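VC0179-like protein (Escherichia coli, PDB 4XJ6) probably joins ATP and GTP into cyclic GMP-AMP, as a magnesium-dependent bacterial nucleotidyltransferase related to cyclic GMP-AMP synthase. Local coordinates at residues K21-K24 with T25-D28; L300-A303 with V304-L308; A59-L62 with E63-R66; Y9-N12 with M13-L16. All coordinates share one frame; numbering follows the deposited sequence.

Contact 1: K21-K24 with T25-D28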
ATOM      1  N   LYS A  21       7.254  11.098  10.063  1.00 29.56           N
ATOM      2  CA  LYS A  21       8.312  10.465   9.290  1.00 26.75           C
ATOM      3  C   LYS A  21       9.172   9.530  10.134  1.00 26.50           C
ATOM      4  O   LYS A  21       9.519   9.835  11.275  1.00 25.85           O
ATOM      5  CB  LYS A  21       9.193  11.521   8.633  1.00 31.79           C
ATOM      6  CG  LYS A  21       9.951  10.998   7.429  1.00 38.37           C
ATOM      7  CD  LYS A  21      10.733  12.097   6.741  1.00 44.70           C
ATOM      8  CE  LYS A  21      11.063  11.699   5.312  1.00 48.81           C
ATOM      9  NZ  LYS A  21      11.696  10.349   5.240  1.00 48.66           N
ATOM     10  N   LEU A  22       9.517   8.389   9.548  1.00 24.93           N
ATOM     11  CA  LEU A  22      10.358   7.392  10.199  1.00 26.25           C
ATOM     12  C   LEU A  22      11.819   7.825  10.214  1.00 28.67           C
ATOM     13  O   LEU A  22      12.281   8.514   9.305  1.00 25.13           O
ATOM     14  CB  LEU A  22      10.232   6.036   9.493  1.00 24.50           C
ATOM     15  CG  LEU A  22       9.035   5.127   9.782  1.00 25.65           C
ATOM     16  CD1 LEU A  22       7.706   5.769   9.415  1.00 26.35           C
ATOM     17  CD2 LEU A  22       9.203   3.814   9.040  1.00 26.64           C
ATOM     18  N   SER A  23      12.548   7.421  11.249  1.00 24.29           N
ATOM     19  CA  SER A  23      13.986   7.644  11.283  1.00 29.75           C
ATOM     20  C   SER A  23      14.678   6.567  10.454  1.00 32.48           C
ATOM     21  O   SER A  23      14.035   5.613  10.009  1.00 29.26           O
ATOM     22  CB  SER A  23      14.507   7.632  12.718  1.00 28.27           C
ATOM     23  OG  SER A  23      14.334   6.357  13.310  1.00 37.13           O
ATOM     24  N   LYS A  24      15.982   6.717  10.243  1.00 31.36           N
ATOM     25  CA  LYS A  24      16.732   5.732   9.471  1.00 34.27           C
ATOM     26  C   LYS A  24      16.706   4.379  10.168  1.00 35.82           C
ATOM     27  O   LYS A  24      16.644   3.340   9.515  1.00 36.50           O
ATOM     28  CB  LYS A  24      18.176   6.185   9.256  1.00 38.15           C
ATOM     29  CG  LYS A  24      18.993   5.235   8.385  1.00 44.02           C
ATOM     30  CD  LYS A  24      20.313   4.878   9.043  1.00 49.86           C
ATOM     31  CE  LYS A  24      21.109   3.890   8.206  1.00 52.04           C
ATOM     32  NZ  LYS A  24      21.356   4.378   6.821  1.00 55.50           N
ATOM     33  N   THR A  25      16.755   4.403  11.498  1.00 33.81           N
ATOM     34  CA  THR A  25      16.697   3.185  12.297  1.00 34.06           C
ATOM     35  C   THR A  25      15.403   2.420  12.049  1.00 31.95           C
ATOM     36  O   THR A  25      15.415   1.211  11.824  1.00 33.80           O
ATOM     37  CB  THR A  25      16.815   3.491  13.805  1.00 35.12           C
ATOM     38  OG1 THR A  25      18.103   4.054  14.086  1.00 40.51           O
ATOM     39  CG2 THR A  25      16.635   2.222  14.621  1.00 35.40           C
ATOM     40  N   GLU A  26      14.289   3.142  12.095  1.00 33.95           N
ATOM     41  CA  GLU A  26      12.971   2.558  11.872  1.00 33.68           C
ATOM     42  C   GLU A  26      12.826   2.025  10.452  1.00 35.28           C
ATOM     43  O   GLU A  26      12.264   0.952  10.235  1.00 35.01           O
ATOM     44  CB  GLU A  26      11.880   3.590  12.154  1.00 34.80           C
ATOM     45  CG  GLU A  26      11.773   3.983  13.615  1.00 40.78           C
ATOM     46  CD  GLU A  26      10.890   5.193  13.828  1.00 44.30           C
ATOM     47  OE1 GLU A  26      11.287   6.300  13.404  1.00 45.81           O
ATOM     48  OE2 GLU A  26       9.799   5.039  14.415  1.00 44.86           O
ATOM     49  N   SER A  27      13.333   2.786   9.487  1.00 34.82           N
ATOM     50  CA  SER A  27      13.286   2.377   8.090  1.00 34.57           C
ATOM     51  C   SER A  27      14.082   1.094   7.878  1.00 31.10           C
ATOM     52  O   SER A  27      13.620   0.175   7.199  1.00 24.46           O
ATOM     53  CB  SER A  27      13.820   3.487   7.185  1.00 40.96           C
ATOM     54  OG  SER A  27      12.956   4.608   7.197  1.00 50.17           O
ATOM     55  N   ASP A  28      15.274   1.038   8.469  1.00 27.66           N
ATOM     56  CA  ASP A  28      16.122  -0.147   8.382  1.00 29.31           C
ATOM     57  C   ASP A  28      15.431  -1.363   8.978  1.00 28.43           C
ATOM     58  O   ASP A  28      15.648  -2.489   8.533  1.00 33.11           O
ATOM     59  CB  ASP A  28      17.455   0.080   9.093  1.00 32.33           C
ATOM     60  CG  ASP A  28      18.324   1.097   8.390  1.00 35.86           C
ATOM     61  OD1 ASP A  28      17.936   1.551   7.294  1.00 34.31           O
ATOM     62  OD2 ASP A  28      19.396   1.437   8.933  1.00 40.22           O
TER
HETATM   63  O   HOH W   1      12.971   7.696   6.870  1.00 36.77           O
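Glu26 reaches back from the first turn of helix 24-57 to Ser23, the residue that caps it. Glu26 CB lies 4.0 Å from Leu22 CB. Glu26 CG comes next, 3.5 Å from Ser23 OG. The chain stays extended beyond CG (chi2 168°), which carries the carboxylate past the hydroxyl to the backbone in front of the helix. There Glu26 OE1 takes two bonds: Ser23 N donates to it at 2.7 Å, almost straight at 175°, and Ser23 OG donates at 3.0 Å. Both donors use the anti side of OE1 but come from opposite faces of the carboxylate plane. Ser23 OG in turn accepts a weak bond from Glu26 N at 3.4 Å, and the pair makes a capping box. Ser27 N donates to Ser23 O at 3.0 Å, opening the helical hydrogen-bond pattern, while a water joins Leu22 O to Ser27 OG. One turn along, Lys24 CE passes 3.1 Å from Asp28 OD2, yet Lys24 NZ stays 4.1 Å from Asp28 OD2, beyond a salt bridge. Arg120 also forms a salt bridge with Glu26 OE1, so the capping carboxylate is probably held in its charged form and ties the helix start to the loop carrying Arg120.

Contact 2: L300-A303 with V304-L308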
ATOM      1  N   LEU A 300      -6.619  10.313  -1.649  1.00 18.01           N
ATOM      2  CA  LEU A 300      -6.207  11.515  -0.935  1.00 19.50           C
ATOM      3  C   LEU A 300      -5.100  12.237  -1.690  1.00 24.71           C
ATOM      4  O   LEU A 300      -5.141  13.455  -1.858  1.00 24.73           O
ATOM      5  CB  LEU A 300      -5.734  11.170   0.477  1.00 22.27           C
ATOM      6  CG  LEU A 300      -6.808  10.875   1.523  1.00 22.56           C
ATOM      7  CD1 LEU A 300      -6.174  10.598   2.880  1.00 18.06           C
ATOM      8  CD2 LEU A 300      -7.789  12.033   1.610  1.00 16.94           C
ATOM      9  N   MET A 301      -4.108  11.472  -2.134  1.00 18.40           N
ATOM     10  CA  MET A 301      -2.992  12.020  -2.895  1.00 24.26           C
ATOM     11  C   MET A 301      -3.465  12.673  -4.192  1.00 25.40           C
ATOM     12  O   MET A 301      -3.046  13.779  -4.526  1.00 24.68           O
ATOM     13  CB  MET A 301      -1.968  10.927  -3.210  1.00 23.67           C
ATOM     14  CG  MET A 301      -1.232  10.395  -1.991  1.00 25.83           C
ATOM     15  SD  MET A 301      -0.481   8.782  -2.273  1.00 32.42           S
ATOM     16  CE  MET A 301       0.861   9.202  -3.385  1.00 21.55           C
ATOM     17  N   THR A 302      -4.343  11.982  -4.913  1.00 23.61           N
ATOM     18  CA  THR A 302      -4.837  12.466  -6.200  1.00 26.67           C
ATOM     19  C   THR A 302      -5.674  13.729  -6.044  1.00 20.41           C
ATOM     20  O   THR A 302      -5.611  14.633  -6.874  1.00 26.19           O
ATOM     21  CB  THR A 302      -5.679  11.394  -6.917  1.00 26.24           C
ATOM     22  OG1 THR A 302      -4.955  10.157  -6.950  1.00 26.50           O
ATOM     23  CG2 THR A 302      -6.004  11.831  -8.342  1.00 24.58           C
ATOM     24  N   ALA A 303      -6.461  13.785  -4.977  1.00 19.63           N
ATOM     25  CA  ALA A 303      -7.289  14.955  -4.714  1.00 21.67           C
ATOM     26  C   ALA A 303      -6.421  16.165  -4.389  1.00 25.27           C
ATOM     27  O   ALA A 303      -6.703  17.278  -4.832  1.00 27.32           O
ATOM     28  CB  ALA A 303      -8.259  14.679  -3.578  1.00 20.58           C
ATOM     29  N   VAL A 304      -5.356  15.938  -3.626  1.00 26.65           N
ATOM     30  CA  VAL A 304      -4.475  17.016  -3.188  1.00 24.89           C
ATOM     31  C   VAL A 304      -3.706  17.623  -4.359  1.00 25.08           C
ATOM     32  O   VAL A 304      -3.619  18.847  -4.480  1.00 25.36           O
ATOM     33  CB  VAL A 304      -3.482  16.527  -2.113  1.00 25.34           C
ATOM     34  CG1 VAL A 304      -2.352  17.530  -1.911  1.00 19.37           C
ATOM     35  CG2 VAL A 304      -4.213  16.264  -0.799  1.00 23.02           C
ATOM     36  N   VAL A 305      -3.157  16.775  -5.226  1.00 23.91           N
ATOM     37  CA  VAL A 305      -2.402  17.275  -6.367  1.00 27.80           C
ATOM     38  C   VAL A 305      -3.330  17.986  -7.348  1.00 30.66           C
ATOM     39  O   VAL A 305      -2.908  18.910  -8.038  1.00 36.12           O
ATOM     40  CB  VAL A 305      -1.636  16.153  -7.111  1.00 31.51           C
ATOM     41  CG1 VAL A 305      -0.818  15.317  -6.143  1.00 29.79           C
ATOM     42  CG2 VAL A 305      -2.586  15.277  -7.896  1.00 37.67           C
ATOM     43  N   ASN A 306      -4.593  17.563  -7.398  1.00 27.73           N
ATOM     44  CA  ASN A 306      -5.570  18.188  -8.280  1.00 26.35           C
ATOM     45  C   ASN A 306      -5.866  19.604  -7.808  1.00 27.43           C
ATOM     46  O   ASN A 306      -6.007  20.527  -8.611  1.00 27.58           O
ATOM     47  CB  ASN A 306      -6.858  17.361  -8.346  1.00 26.98           C
ATOM     48  CG  ASN A 306      -6.717  16.131  -9.226  1.00 29.09           C
ATOM     49  OD1 ASN A 306      -5.755  16.005  -9.981  1.00 28.41           O
ATOM     50  ND2 ASN A 306      -7.681  15.220  -9.136  1.00 28.40           N
ATOM     51  N   ILE A 307      -5.946  19.763  -6.493  1.00 26.30           N
ATOM     52  CA  ILE A 307      -6.143  21.068  -5.881  1.00 26.46           C
ATOM     53  C   ILE A 307      -4.912  21.947  -6.063  1.00 30.20           C
ATOM     54  O   ILE A 307      -5.011  23.088  -6.514  1.00 32.33           O
ATOM     55  CB  ILE A 307      -6.453  20.941  -4.379  1.00 22.04           C
ATOM     56  CG1 ILE A 307      -7.781  20.214  -4.167  1.00 22.58           C
ATOM     57  CG2 ILE A 307      -6.497  22.310  -3.730  1.00 25.01           C
ATOM     58  CD1 ILE A 307      -8.082  19.890  -2.717  1.00 20.51           C
ATOM     59  N   LEU A 308      -3.750  21.402  -5.715  1.00 23.51           N
ATOM     60  CA  LEU A 308      -2.508  22.164  -5.752  1.00 24.90           C
ATOM     61  C   LEU A 308      -2.058  22.478  -7.176  1.00 25.92           C
ATOM     62  O   LEU A 308      -1.258  23.386  -7.390  1.00 27.72           O
ATOM     63  CB  LEU A 308      -1.403  21.412  -5.005  1.00 23.50           C
ATOM     64  CG  LEU A 308      -1.618  21.264  -3.497  1.00 31.61           C
ATOM     65  CD1 LEU A 308      -0.376  20.699  -2.832  1.00 32.35           C
ATOM     66  CD2 LEU A 308      -2.000  22.599  -2.878  1.00 31.19           C
TER
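Four backbone bonds join Leu300-Ala303 to Val304-Leu308, each from an amide to the carbonyl four residues earlier. Val305 N to Met301 O is the straightest, at 165° and 3.1 Å; Asn306 N to Thr302 O is the most bent, at 143°.

Apolar branches lie against the same carbonyl oxygens. Val304 CG2, placed beside its own backbone N and anti to the carbonyl carbon, sits 3.1 Å from Leu300 O. Val305 spreads its two methyls over two carbonyls, with CG1 3.2 Å from Met301 O and CG2 3.3 Å from Thr302 O. Ile307 does as Val304 does, with Ile307 CG1 3.2 Å from Ala303 O.

All this belongs to helix 297-310, within the C-terminal domain of the cyclic GMP-AMP synthase family, and three other helices pack against it. Helix 274-289 meets Val304 and Val305 through Leu275, and helix 257-271 meets Met301 through Phe264 and Val305 through Trp263. Helix 318-335 covers Ala303 with Leu329 and Phe333. The side chain of Met301 comes within about 4 Å of a bound 3'-deoxy-guanosine-5'-triphosphate, which puts this end of the helix beside the nucleotide.

Among the polar side chains, Thr302 and Asn306 run side by side in the same direction, one turn apart. Asn306 ND2 lies 3.9 Å from the Thr302 CG2 methyl, and the angle is too poor for that amide nitrogen to bond to Thr302 O. Thr302 OG1 turns back along the helix and hydrogen-bonds to Ile298 O.

Contact 3: A59-L62 with E63-R66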
ATOM      1  N   ALA A  59       9.256 -38.133 -14.208  1.00 49.44           N
ATOM      2  CA  ALA A  59       7.938 -38.677 -14.549  1.00 48.93           C
ATOM      3  C   ALA A  59       7.107 -38.990 -13.305  1.00 49.10           C
ATOM      4  O   ALA A  59       6.489 -40.053 -13.210  1.00 47.64           O
ATOM      5  CB  ALA A  59       8.088 -39.922 -15.412  1.00 46.50           C
ATOM      6  N   LEU A  60       7.098 -38.051 -12.365  1.00 48.46           N
ATOM      7  CA  LEU A  60       6.460 -38.248 -11.068  1.00 42.37           C
ATOM      8  C   LEU A  60       4.957 -38.453 -11.168  1.00 39.57           C
ATOM      9  O   LEU A  60       4.307 -37.946 -12.081  1.00 37.85           O
ATOM     10  CB  LEU A  60       6.740 -37.052 -10.156  1.00 41.50           C
ATOM     11  CG  LEU A  60       8.198 -36.707  -9.856  1.00 40.18           C
ATOM     12  CD1 LEU A  60       8.272 -35.490  -8.949  1.00 36.53           C
ATOM     13  CD2 LEU A  60       8.922 -37.892  -9.234  1.00 40.01           C
ATOM     14  N   THR A  61       4.413 -39.200 -10.214  1.00 36.71           N
ATOM     15  CA  THR A  61       2.971 -39.302 -10.049  1.00 33.96           C
ATOM     16  C   THR A  61       2.480 -38.058  -9.321  1.00 31.33           C
ATOM     17  O   THR A  61       3.282 -37.302  -8.770  1.00 29.47           O
ATOM     18  CB  THR A  61       2.566 -40.560  -9.261  1.00 30.58           C
ATOM     19  OG1 THR A  61       3.153 -40.517  -7.954  1.00 30.30           O
ATOM     20  CG2 THR A  61       3.034 -41.816  -9.979  1.00 31.70           C
ATOM     21  N   LEU A  62       1.169 -37.842  -9.323  1.00 31.57           N
ATOM     22  CA  LEU A  62       0.589 -36.716  -8.605  1.00 29.30           C
ATOM     23  C   LEU A  62       0.842 -36.863  -7.112  1.00 30.54           C
ATOM     24  O   LEU A  62       1.124 -35.886  -6.417  1.00 34.08           O
ATOM     25  CB  LEU A  62      -0.910 -36.611  -8.881  1.00 23.99           C
ATOM     26  CG  LEU A  62      -1.648 -35.490  -8.141  1.00 27.08           C
ATOM     27  CD1 LEU A  62      -1.067 -34.122  -8.489  1.00 23.09           C
ATOM     28  CD2 LEU A  62      -3.138 -35.547  -8.440  1.00 24.56           C
ATOM     29  N   GLU A  63       0.748 -38.098  -6.631  1.00 27.81           N
ATOM     30  CA  GLU A  63       0.991 -38.399  -5.227  1.00 29.70           C
ATOM     31  C   GLU A  63       2.431 -38.092  -4.838  1.00 29.31           C
ATOM     32  O   GLU A  63       2.683 -37.535  -3.774  1.00 34.93           O
ATOM     33  CB  GLU A  63       0.660 -39.865  -4.928  1.00 29.82           C
ATOM     34  CG  GLU A  63       1.094 -40.351  -3.546  1.00 35.75           C
ATOM     35  CD  GLU A  63       0.231 -39.820  -2.410  1.00 45.29           C
ATOM     36  OE1 GLU A  63      -0.582 -38.896  -2.635  1.00 44.99           O
ATOM     37  OE2 GLU A  63       0.366 -40.335  -1.279  1.00 51.81           O
ATOM     38  N   SER A  64       3.370 -38.452  -5.709  1.00 28.19           N
ATOM     39  CA  SER A  64       4.784 -38.178  -5.469  1.00 29.95           C
ATOM     40  C   SER A  64       5.042 -36.674  -5.405  1.00 27.55           C
ATOM     41  O   SER A  64       5.905 -36.214  -4.657  1.00 26.25           O
ATOM     42  CB  SER A  64       5.651 -38.822  -6.554  1.00 33.35           C
ATOM     43  OG  SER A  64       5.670 -40.235  -6.424  1.00 33.30           O
ATOM     44  N   VAL A  65       4.278 -35.916  -6.188  1.00 27.51           N
ATOM     45  CA  VAL A  65       4.367 -34.459  -6.180  1.00 28.00           C
ATOM     46  C   VAL A  65       3.900 -33.887  -4.844  1.00 27.21           C
ATOM     47  O   VAL A  65       4.578 -33.049  -4.249  1.00 24.69           O
ATOM     48  CB  VAL A  65       3.532 -33.833  -7.316  1.00 25.34           C
ATOM     49  CG1 VAL A  65       3.436 -32.322  -7.146  1.00 21.62           C
ATOM     50  CG2 VAL A  65       4.130 -34.183  -8.668  1.00 29.40           C
ATOM     51  N   ARG A  66       2.743 -34.349  -4.379  1.00 30.55           N
ATOM     52  CA  ARG A  66       2.162 -33.861  -3.133  1.00 36.54           C
ATOM     53  C   ARG A  66       3.061 -34.174  -1.941  1.00 33.95           C
ATOM     54  O   ARG A  66       3.216 -33.352  -1.035  1.00 30.28           O
ATOM     55  CB  ARG A  66       0.778 -34.469  -2.909  1.00 42.82           C
ATOM     56  CG  ARG A  66      -0.053 -33.742  -1.860  1.00 50.77           C
ATOM     57  CD  ARG A  66      -1.344 -34.490  -1.546  1.00 57.22           C
ATOM     58  NE  ARG A  66      -2.337 -33.614  -0.927  1.00 60.15           N
ATOM     59  CZ  ARG A  66      -2.478 -33.438   0.383  1.00 61.54           C
ATOM     60  NH1 ARG A  66      -1.691 -34.080   1.232  1.00 65.85           N
ATOM     61  NH2 ARG A  66      -3.413 -32.619   0.845  1.00 59.78           N
TER
HETATM   62  O   HOH W   2       6.373 -41.132  -8.768  1.00 30.06           O
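The chain comes into Thr61 extended and turns helical at Leu62, so that Val65 N donates to Thr61 O at 3.1 Å and Arg66 N to Leu62 O at 3.0 Å. Thr61 OG1 and Ser64 OG hydrogen-bond to each other at 3.0 Å, and either hydroxyl could be the donor. The threonine oxygen is there because chi1 of 60° sets it between its own backbone N and carbonyl carbon, facing the first turn. A water completes a small polar ring, accepting from Thr61 N at 3.1 Å and lying 2.6 Å from Ser64 OG; it thus serves the amide in front of the helix. The apolar side of the turn is carried by Leu60, whose CB touches Val65 CG2 at 4.2 Å and stands equally far from Ser64 CB. Val65 CG2 also rests 3.2 Å from Thr61 O, closing over the carbonyl that Val65 N engages. Val65 goes on to pack against Val51 and Val55 of helix 24-57 and Ala86 of helix 79-90, and Leu62 reaches Phe90. Arg66 leads away to a salt bridge with Glu70. The arrangement is that of a helix start with threonine at the N-cap position, here where the chain turns from helix 24-57 into helix 62-69.

Contact 4: Y9-N12 with M13-L16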
ATOM      1  N   TYR A   9       3.653  22.245  12.128  1.00 21.16           N
ATOM      2  CA  TYR A   9       3.704  21.288  11.029  1.00 22.80           C
ATOM      3  C   TYR A   9       5.107  20.742  10.752  1.00 26.47           C
ATOM      4  O   TYR A   9       5.283  19.533  10.577  1.00 28.25           O
ATOM      5  CB  TYR A   9       3.157  21.928   9.746  1.00 21.19           C
ATOM      6  CG  TYR A   9       1.648  22.055   9.695  1.00 21.11           C
ATOM      7  CD1 TYR A   9       0.833  20.931   9.773  1.00 21.74           C
ATOM      8  CD2 TYR A   9       1.040  23.293   9.532  1.00 21.22           C
ATOM      9  CE1 TYR A   9      -0.541  21.039   9.715  1.00 21.65           C
ATOM     10  CE2 TYR A   9      -0.339  23.413   9.474  1.00 22.43           C
ATOM     11  CZ  TYR A   9      -1.123  22.281   9.564  1.00 23.23           C
ATOM     12  OH  TYR A   9      -2.493  22.380   9.506  1.00 26.21           O
ATOM     13  N   SER A  10       6.100  21.625  10.714  1.00 27.22           N
ATOM     14  CA  SER A  10       7.379  21.289  10.095  1.00 28.97           C
ATOM     15  C   SER A  10       8.622  21.377  10.982  1.00 31.41           C
ATOM     16  O   SER A  10       9.728  21.135  10.498  1.00 35.17           O
ATOM     17  CB  SER A  10       7.595  22.189   8.880  1.00 31.38           C
ATOM     18  OG  SER A  10       7.699  23.540   9.287  1.00 38.16           O
ATOM     19  N   HIS A  11       8.464  21.723  12.256  1.00 33.31           N
ATOM     20  CA  HIS A  11       9.631  21.859  13.126  1.00 39.66           C
ATOM     21  C   HIS A  11      10.307  20.508  13.336  1.00 46.71           C
ATOM     22  O   HIS A  11       9.634  19.491  13.495  1.00 47.19           O
ATOM     23  CB  HIS A  11       9.242  22.465  14.476  1.00 37.98           C
ATOM     24  CG  HIS A  11      10.403  23.008  15.251  1.00 39.50           C
ATOM     25  ND1 HIS A  11      10.877  22.411  16.399  1.00 36.04           N
ATOM     26  CD2 HIS A  11      11.188  24.090  15.038  1.00 41.08           C
ATOM     27  CE1 HIS A  11      11.903  23.103  16.862  1.00 36.88           C
ATOM     28  NE2 HIS A  11      12.113  24.127  16.055  1.00 39.74           N
ATOM     29  N   ASN A  12      11.635  20.497  13.323  1.00 51.41           N
ATOM     30  CA  ASN A  12      12.377  19.255  13.493  1.00 56.28           C
ATOM     31  C   ASN A  12      12.155  18.632  14.869  1.00 54.55           C
ATOM     32  O   ASN A  12      11.946  19.337  15.856  1.00 57.78           O
ATOM     33  CB  ASN A  12      13.871  19.491  13.249  1.00 65.56           C
ATOM     34  CG  ASN A  12      14.404  20.704  13.990  1.00 74.16           C
ATOM     35  OD1 ASN A  12      13.747  21.246  14.880  1.00 78.14           O
ATOM     36  ND2 ASN A  12      15.605  21.136  13.626  1.00 76.82           N
ATOM     37  N   MET A  13      12.172  17.302  14.903  1.00 49.12           N
ATOM     38  CA  MET A  13      12.058  16.510  16.132  1.00 48.59           C
ATOM     39  C   MET A  13      10.712  16.629  16.860  1.00 42.93           C
ATOM     40  O   MET A  13      10.172  15.618  17.311  1.00 48.17           O
ATOM     41  CB  MET A  13      13.198  16.862  17.095  1.00 53.25           C
ATOM     42  CG  MET A  13      14.571  16.449  16.588  1.00 55.36           C
ATOM     43  SD  MET A  13      14.658  14.697  16.154  1.00142.04           S
ATOM     44  CE  MET A  13      14.412  13.926  17.752  1.00 61.27           C
ATOM     45  N   ASP A  14      10.162  17.834  16.977  1.00 31.11           N
ATOM     46  CA  ASP A  14       8.921  18.003  17.734  1.00 33.19           C
ATOM     47  C   ASP A  14       7.714  18.418  16.890  1.00 28.42           C
ATOM     48  O   ASP A  14       6.586  18.427  17.384  1.00 31.42           O
ATOM     49  CB  ASP A  14       9.126  19.016  18.861  1.00 40.72           C
ATOM     50  CG  ASP A  14       9.780  20.297  18.386  1.00 49.59           C
ATOM     51  OD1 ASP A  14       9.800  20.544  17.163  1.00 50.29           O
ATOM     52  OD2 ASP A  14      10.271  21.063  19.243  1.00 54.96           O
ATOM     53  N   GLY A  15       7.945  18.758  15.626  1.00 24.71           N
ATOM     54  CA  GLY A  15       6.858  19.117  14.729  1.00 25.73           C
ATOM     55  C   GLY A  15       6.115  17.903  14.201  1.00 27.40           C
ATOM     56  O   GLY A  15       6.499  16.766  14.472  1.00 26.94           O
ATOM     57  N   LEU A  16       5.054  18.142  13.435  1.00 27.10           N
ATOM     58  CA  LEU A  16       4.196  17.062  12.949  1.00 23.70           C
ATOM     59  C   LEU A  16       4.909  16.135  11.965  1.00 21.64           C
ATOM     60  O   LEU A  16       4.725  14.918  12.009  1.00 23.16           O
ATOM     61  CB  LEU A  16       2.937  17.640  12.301  1.00 24.93           C
ATOM     62  CG  LEU A  16       1.888  16.623  11.848  1.00 26.03           C
ATOM     63  CD1 LEU A  16       1.500  15.708  13.003  1.00 18.44           C
ATOM     64  CD2 LEU A  16       0.664  17.329  11.268  1.00 18.46           C
TER
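A tight connection between helix 6-10 and helix 16-20 brings Tyr9 and Leu16 side by side, with the chain folded back on itself: residues 9 to 12 and 13 to 16 run 169° apart. Leu16 CD2 meets the edge of the tyrosine ring near its plane, 3.9 Å from Tyr9 CD1. With chi1 at -175° the leucine chain stretches away from its own amide and runs alongside the tyrosine, which brings CD2 to that edge, while Leu16 CB rests 3.5 Å from Tyr9 O. The tyrosine ring also stacks with Phe281, and Leu16 touches Phe393 of helix 382-393. The two helices of this N-terminal hairpin are thereby packed on helices from much later in the chain.

At the bend, Asp14 N donates to Asn12 O at 2.6 Å, from above the carbonyl plane and with a C=O...N angle of only 98°. This bond round Met13, whose phi is positive, fits a classic gamma turn, although Asn12 and Met13 are poorly ordered. Gly15 N makes a weak, bent bond to His11 O at 2.8 Å; the same oxygen also accepts from Ser18 OG. Gly15 is the N-cap of helix 16-20, and the His11 carbonyl oxygen occupies the place where a side chain on it would start. The modelled arrangement of the His11 and Asp14 side chains is doubtful.

How the contacts relate
From the N terminus the chain first meets contact 4, which closes the short turn between helices 6-10 and 16-20. Contact 1 follows at the start of helix 24-57, its centre about 16 Å from that of contact 4 and on the same side of the chain's centre. The long helix then carries the chain away to contact 3, about 47 Å from contact 1 between centres, where the turn into helix 62-69 is made. Contact 2 comes last, inside helix 297-310, on the opposite side of the chain's centre from contact 3. All four are local and in series; none nests or crosses. Contacts 1, 3 and 4 lie at helix starts or turns, contact 2 in a helix interior.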